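Local coordinates for protein DNA replication initiator (Cdc21/Cdc54) (Methanothermobacter thermautotrophicus, PDB 1LTL) that probably works as an ATP-driven replicative helicase acting on single-stranded DNA, its N-terminal part, present here, forming a dodecamer, at the zinc ion site and the interface of chains A and B. Residues are numbered along the deposited sequence; one frame, centred on the assembly and turned at random. Chains: chain A/B, DNA replication initiator (Cdc21/Cdc54).

Contact 1: the zinc ion site. Residues chain A 137, 139-140, 142, 144, 159, 161-164. With ZN (zinc ion), chain C.
Four cysteines from two CxxC motifs make this a zinc-ribbon-type site of the MCM N-terminal region. The first pair, A:Cys137 and A:Cys140, spans the turn that leaves strand 133-137; the second, A:Cys159 and A:Cys162, lies in a loop ahead of strand 167-169. The zinc thus ties together two stretches about twenty residues apart in sequence. Each cysteine gives one sulphur: SG of A:Cys137 lies 2.4 Å from ZN, and SG of A:Cys140 2.6 Å from ZN. The ion is poorly ordered, yet the four sulphurs stand close to a tetrahedron, with angles between 103° and 114°.

The two motifs use the same pair of torsions. The leading cysteines carry SG anti to the backbone N (chi1 173° in A:Cys137), whereas the trailing ones turn it into the crowded position between backbone N and carbonyl carbon, so each loop presents two sulphurs to one ion. Backbone amides grip the leading sulphurs: N of A:Gly139 donates to SG of A:Cys137 at 3.2 Å, and N of A:Cys162 to SG of A:Cys159 at 3.6 Å. Such bonds would be expected to soften the negative charge expected on the four sulphurs. A:Gly163, with its positive phi, suits the turn after the second motif, since glycine tolerates that backbone shape easily. Farther out, carboxylate OE1 of A:Glu161 sits 4.1 Å above the guanidinium plane of A:Arg142, toward its rim.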
# COMPACT_ATOMS: atom_id res chain seq x y z
N CYS A 137 -17.00 -0.33 14.36
CA CYS A 137 -15.79 -0.77 13.71
C CYS A 137 -15.80 -0.27 12.26
O CYS A 137 -16.72 -0.59 11.51
CB CYS A 137 -15.72 -2.28 13.73
SG CYS A 137 -14.33 -2.84 12.76
N GLY A 139 -14.17 -1.25 9.96
CA GLY A 139 -13.89 -2.34 9.05
C GLY A 139 -15.12 -3.07 8.57
O GLY A 139 -15.25 -3.33 7.38
N CYS A 140 -16.03 -3.40 9.49
CA CYS A 140 -17.23 -4.13 9.16
C CYS A 140 -18.48 -3.45 9.64
O CYS A 140 -19.56 -4.01 9.57
CB CYS A 140 -17.18 -5.53 9.73
SG CYS A 140 -17.22 -5.56 11.51
N ARG A 142 -19.65 -3.13 12.48
CA ARG A 142 -20.31 -3.73 13.64
C ARG A 142 -20.14 -2.85 14.87
O ARG A 142 -19.27 -1.99 14.90
CB ARG A 142 -19.75 -5.11 13.93
CG ARG A 142 -20.46 -6.19 13.17
CD ARG A 142 -19.86 -7.54 13.50
NE ARG A 142 -19.02 -7.98 12.41
CZ ARG A 142 -19.39 -8.88 11.51
NH1 ARG A 142 -20.57 -9.45 11.58
NH2 ARG A 142 -18.58 -9.16 10.51
N HIS A 144 -19.34 -2.35 19.02
CA HIS A 144 -18.64 -2.96 20.17
C HIS A 144 -18.77 -2.00 21.35
O HIS A 144 -18.57 -0.79 21.18
CB HIS A 144 -17.14 -3.17 19.87
CG HIS A 144 -16.85 -4.17 18.78
ND1 HIS A 144 -16.84 -3.84 17.44
CD2 HIS A 144 -16.55 -5.49 18.85
CE1 HIS A 144 -16.56 -4.91 16.73
NE2 HIS A 144 -16.38 -5.93 17.55
N CYS A 159 -10.92 -5.59 16.33
CA CYS A 159 -12.23 -6.15 16.13
C CYS A 159 -12.08 -7.63 15.91
O CYS A 159 -11.45 -8.06 14.95
CB CYS A 159 -12.91 -5.51 14.93
SG CYS A 159 -14.45 -6.36 14.52
N GLU A 161 -14.30 -9.77 14.99
CA GLU A 161 -15.12 -10.22 13.86
C GLU A 161 -14.44 -10.13 12.52
O GLU A 161 -14.57 -11.04 11.71
CB GLU A 161 -16.38 -9.40 13.80
CG GLU A 161 -17.01 -9.18 15.14
CD GLU A 161 -17.44 -10.48 15.75
OE1 GLU A 161 -18.28 -11.16 15.12
OE2 GLU A 161 -16.94 -10.83 16.84
N CYS A 162 -13.74 -9.03 12.28
CA CYS A 162 -13.07 -8.85 11.01
C CYS A 162 -11.59 -8.50 11.09
O CYS A 162 -10.92 -8.40 10.06
CB CYS A 162 -13.78 -7.78 10.20
SG CYS A 162 -13.42 -6.14 10.76
N GLY A 163 -11.08 -8.32 12.30
CA GLY A 163 -9.68 -8.00 12.47
C GLY A 163 -9.39 -6.51 12.36
O GLY A 163 -8.25 -6.08 12.41
N GLY A 164 -10.43 -5.71 12.24
CA GLY A 164 -10.22 -4.28 12.11
C GLY A 164 -9.50 -3.67 13.29
O GLY A 164 -9.55 -4.20 14.38
ZN ZN C . -14.87 -5.18 12.46

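Contact 2: the interface of chains A and B. Residues chain A 107, 110, 226, 228, 233-235, 237; chain B 127-130, 151, 153, 171, 176.
This patch of the MCM subunit interface, in the N-terminal part of the protein, sets strands 217-229 and 234-243 of A against strand 127-130 and the start of strand 175-185 of B. At its middle the rings of A:Phe235 and B:Phe176 meet edge to face, their planes 88° apart. B:Phe176 points its CE2 edge at the centre of the A:Phe235 ring, 3.5 Å above that plane. The opposite face of A:Phe235 rests on CB of A:Arg228, whose guanidinium in turn lies under A:Phe235 CE1. Flat aromatic rings suit this place because each offers both a broad face and a thin edge.

One face of B:Phe176 is covered by chain A: CD1 of A:Ile110, whose side chain crosses at about a right angle, lies over the CG end, 3.9 Å from CG, and methyl CG2 of A:Thr226 lies over the far end, 3.5 Å from CZ. The hydroxyl of A:Thr226, anti to its backbone N (chi1 -161°), turns away to donate to OD1 of A:Asn237 at 2.8 Å. B:Pro128 lays its CG 3.7 Å from CB of A:Phe235, and B:Ile130 crosses that ring obliquely. An alanine in place of A:Phe235 would remove the ring that receives B:Phe176 and B:Ile130 and would probably loosen the packing there, although the CB that meets B:Pro128 would remain.

Amides secure the margins. B:Gln171, extended beyond CG, sends NE2 to the backbone O of A:Thr226 at 3.1 Å, from above the carbonyl plane, and sets OE1 in plane at the edge of the A:Phe235 ring. B:Asn151 and A:Lys233 are both poorly ordered; ND2 of the first donates to O of the second at 2.7 Å, nearly straight (171° at H) but from above the carbonyl plane. Beyond them A:Arg234, also poorly ordered, crosses B:Arg127 obliquely; their like charges would be expected to repel mildly.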
# COMPACT_ATOMS: atom_id res chain seq x y z
N SER A 107 3.78 6.16 45.26
CA SER A 107 3.65 5.07 44.32
C SER A 107 3.32 3.72 44.84
O SER A 107 2.56 3.00 44.22
CB SER A 107 4.90 4.98 43.49
OG SER A 107 5.32 6.29 43.18
N ILE A 110 -0.31 2.99 44.51
CA ILE A 110 -1.05 3.14 43.27
C ILE A 110 -1.71 1.81 42.95
O ILE A 110 -1.04 0.78 42.89
CB ILE A 110 -0.15 3.55 42.10
CG1 ILE A 110 0.45 4.93 42.35
CG2 ILE A 110 -0.94 3.62 40.83
CD1 ILE A 110 1.25 5.46 41.19
N THR A 226 -3.52 7.13 39.33
CA THR A 226 -2.64 8.19 38.92
C THR A 226 -2.94 8.56 37.47
O THR A 226 -3.45 7.74 36.70
CB THR A 226 -1.14 7.82 39.09
OG1 THR A 226 -0.36 9.03 39.09
CG2 THR A 226 -0.64 6.93 37.97
N ARG A 228 -1.36 11.23 34.16
CA ARG A 228 -0.41 12.19 33.61
C ARG A 228 -1.12 13.43 33.13
O ARG A 228 -2.06 13.37 32.33
CB ARG A 228 0.39 11.56 32.47
CG ARG A 228 1.27 12.55 31.72
CD ARG A 228 2.64 11.94 31.34
NE ARG A 228 2.56 10.61 30.75
CZ ARG A 228 3.58 9.76 30.74
NH1 ARG A 228 4.73 10.13 31.29
NH2 ARG A 228 3.44 8.55 30.19
N LYS A 233 3.31 16.55 31.29
CA LYS A 233 3.90 15.23 31.16
C LYS A 233 4.18 14.57 32.53
O LYS A 233 4.74 13.47 32.59
CB LYS A 233 5.17 15.33 30.30
CG LYS A 233 4.91 15.82 28.88
CD LYS A 233 4.10 14.79 28.06
CE LYS A 233 3.31 15.44 26.90
NZ LYS A 233 2.25 16.41 27.35
N ARG A 234 3.77 15.24 33.60
CA ARG A 234 3.97 14.74 34.96
C ARG A 234 2.75 14.04 35.55
O ARG A 234 1.63 14.53 35.45
CB ARG A 234 4.39 15.88 35.89
CG ARG A 234 5.66 16.61 35.45
CD ARG A 234 6.12 17.69 36.45
NE ARG A 234 6.51 18.96 35.80
CZ ARG A 234 7.46 19.09 34.87
NH1 ARG A 234 8.15 18.03 34.45
NH2 ARG A 234 7.72 20.29 34.35
N PHE A 235 2.95 12.87 36.14
CA PHE A 235 1.86 12.16 36.76
C PHE A 235 1.49 12.85 38.06
O PHE A 235 2.27 13.60 38.60
CB PHE A 235 2.24 10.74 37.06
CG PHE A 235 2.19 9.84 35.87
CD1 PHE A 235 3.29 9.66 35.06
CD2 PHE A 235 1.04 9.15 35.57
CE1 PHE A 235 3.24 8.80 33.97
CE2 PHE A 235 1.00 8.29 34.48
CZ PHE A 235 2.11 8.12 33.69
N ASN A 237 -1.24 12.00 41.67
CA ASN A 237 -2.15 10.98 42.21
C ASN A 237 -3.47 11.54 42.67
O ASN A 237 -3.56 12.69 43.09
CB ASN A 237 -1.51 10.23 43.38
CG ASN A 237 -0.21 9.55 43.01
OD1 ASN A 237 -0.00 9.15 41.86
ND2 ASN A 237 0.66 9.39 43.99
N ARG B 127 6.49 13.05 42.88
CA ARG B 127 5.50 12.53 41.94
C ARG B 127 5.99 11.23 41.33
O ARG B 127 7.18 10.98 41.30
CB ARG B 127 5.20 13.56 40.84
CG ARG B 127 6.43 14.17 40.15
CD ARG B 127 6.06 15.18 39.02
NE ARG B 127 6.85 16.44 39.00
CZ ARG B 127 8.18 16.53 38.93
NH1 ARG B 127 8.95 15.44 38.88
NH2 ARG B 127 8.77 17.74 38.87
N PRO B 128 5.09 10.38 40.85
CA PRO B 128 5.50 9.10 40.26
C PRO B 128 5.87 9.16 38.77
O PRO B 128 5.57 10.13 38.07
CB PRO B 128 4.28 8.23 40.48
CG PRO B 128 3.17 9.18 40.29
CD PRO B 128 3.63 10.40 41.06
N ARG B 129 6.54 8.13 38.30
CA ARG B 129 6.87 8.04 36.90
C ARG B 129 6.82 6.55 36.62
O ARG B 129 6.76 5.76 37.54
CB ARG B 129 8.24 8.63 36.58
CG ARG B 129 9.40 7.97 37.22
CD ARG B 129 10.68 8.30 36.50
NE ARG B 129 11.08 7.15 35.71
CZ ARG B 129 12.21 6.45 35.89
NH1 ARG B 129 13.08 6.78 36.82
NH2 ARG B 129 12.45 5.38 35.14
N ILE B 130 6.80 6.17 35.35
CA ILE B 130 6.75 4.77 35.02
C ILE B 130 8.17 4.27 34.93
O ILE B 130 8.99 4.88 34.26
CB ILE B 130 6.05 4.54 33.66
CG1 ILE B 130 4.62 5.05 33.74
CG2 ILE B 130 6.10 3.09 33.26
CD1 ILE B 130 3.83 4.89 32.51
N ASN B 151 11.31 10.31 32.01
CA ASN B 151 9.88 10.41 32.18
C ASN B 151 9.25 10.40 30.78
O ASN B 151 8.06 10.67 30.62
CB ASN B 151 9.49 11.69 32.92
CG ASN B 151 7.97 11.82 33.10
OD1 ASN B 151 7.32 10.97 33.71
ND2 ASN B 151 7.40 12.90 32.55
N ILE B 153 8.33 8.04 27.76
CA ILE B 153 8.18 6.65 27.39
C ILE B 153 8.96 6.31 26.13
O ILE B 153 8.98 7.07 25.17
CB ILE B 153 6.69 6.30 27.22
CG1 ILE B 153 6.12 5.79 28.53
CG2 ILE B 153 6.51 5.25 26.15
CD1 ILE B 153 6.12 6.80 29.62
N GLN B 171 -1.02 1.57 30.47
CA GLN B 171 -0.72 2.12 31.79
C GLN B 171 -1.11 1.25 32.98
O GLN B 171 -0.34 1.11 33.92
CB GLN B 171 -1.37 3.49 31.97
CG GLN B 171 -0.99 4.12 33.31
CD GLN B 171 -1.58 5.51 33.51
OE1 GLN B 171 -1.45 6.39 32.64
NE2 GLN B 171 -2.23 5.73 34.66
N PHE B 176 5.12 1.84 38.63
CA PHE B 176 5.59 3.19 38.91
C PHE B 176 6.66 3.28 40.00
O PHE B 176 6.91 2.35 40.75
CB PHE B 176 4.45 4.11 39.33
CG PHE B 176 3.48 4.41 38.23
CD1 PHE B 176 2.57 3.45 37.81
CD2 PHE B 176 3.46 5.66 37.64
CE1 PHE B 176 1.66 3.74 36.81
CE2 PHE B 176 2.55 5.95 36.64
CZ PHE B 176 1.65 4.99 36.23

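The C-alpha centres of contact 1 and contact 2 lie about 33 Å apart, and the two share no residue. Contact 1 stays within one chain, where the metal probably holds a small module together, whereas contact 2 joins neighbouring copies through strands and loops. They are close in sequence nonetheless: on the B side, strand 127-130 precedes the first zinc motif, B:Asn151 and B:Ile153 lie between the motifs, and 171-176 follows the second, so the zinc-bound segment itself supplies part of the B surface. Each subunit carries both faces of contact 2, which is compatible with repeated assembly into the dodecamer.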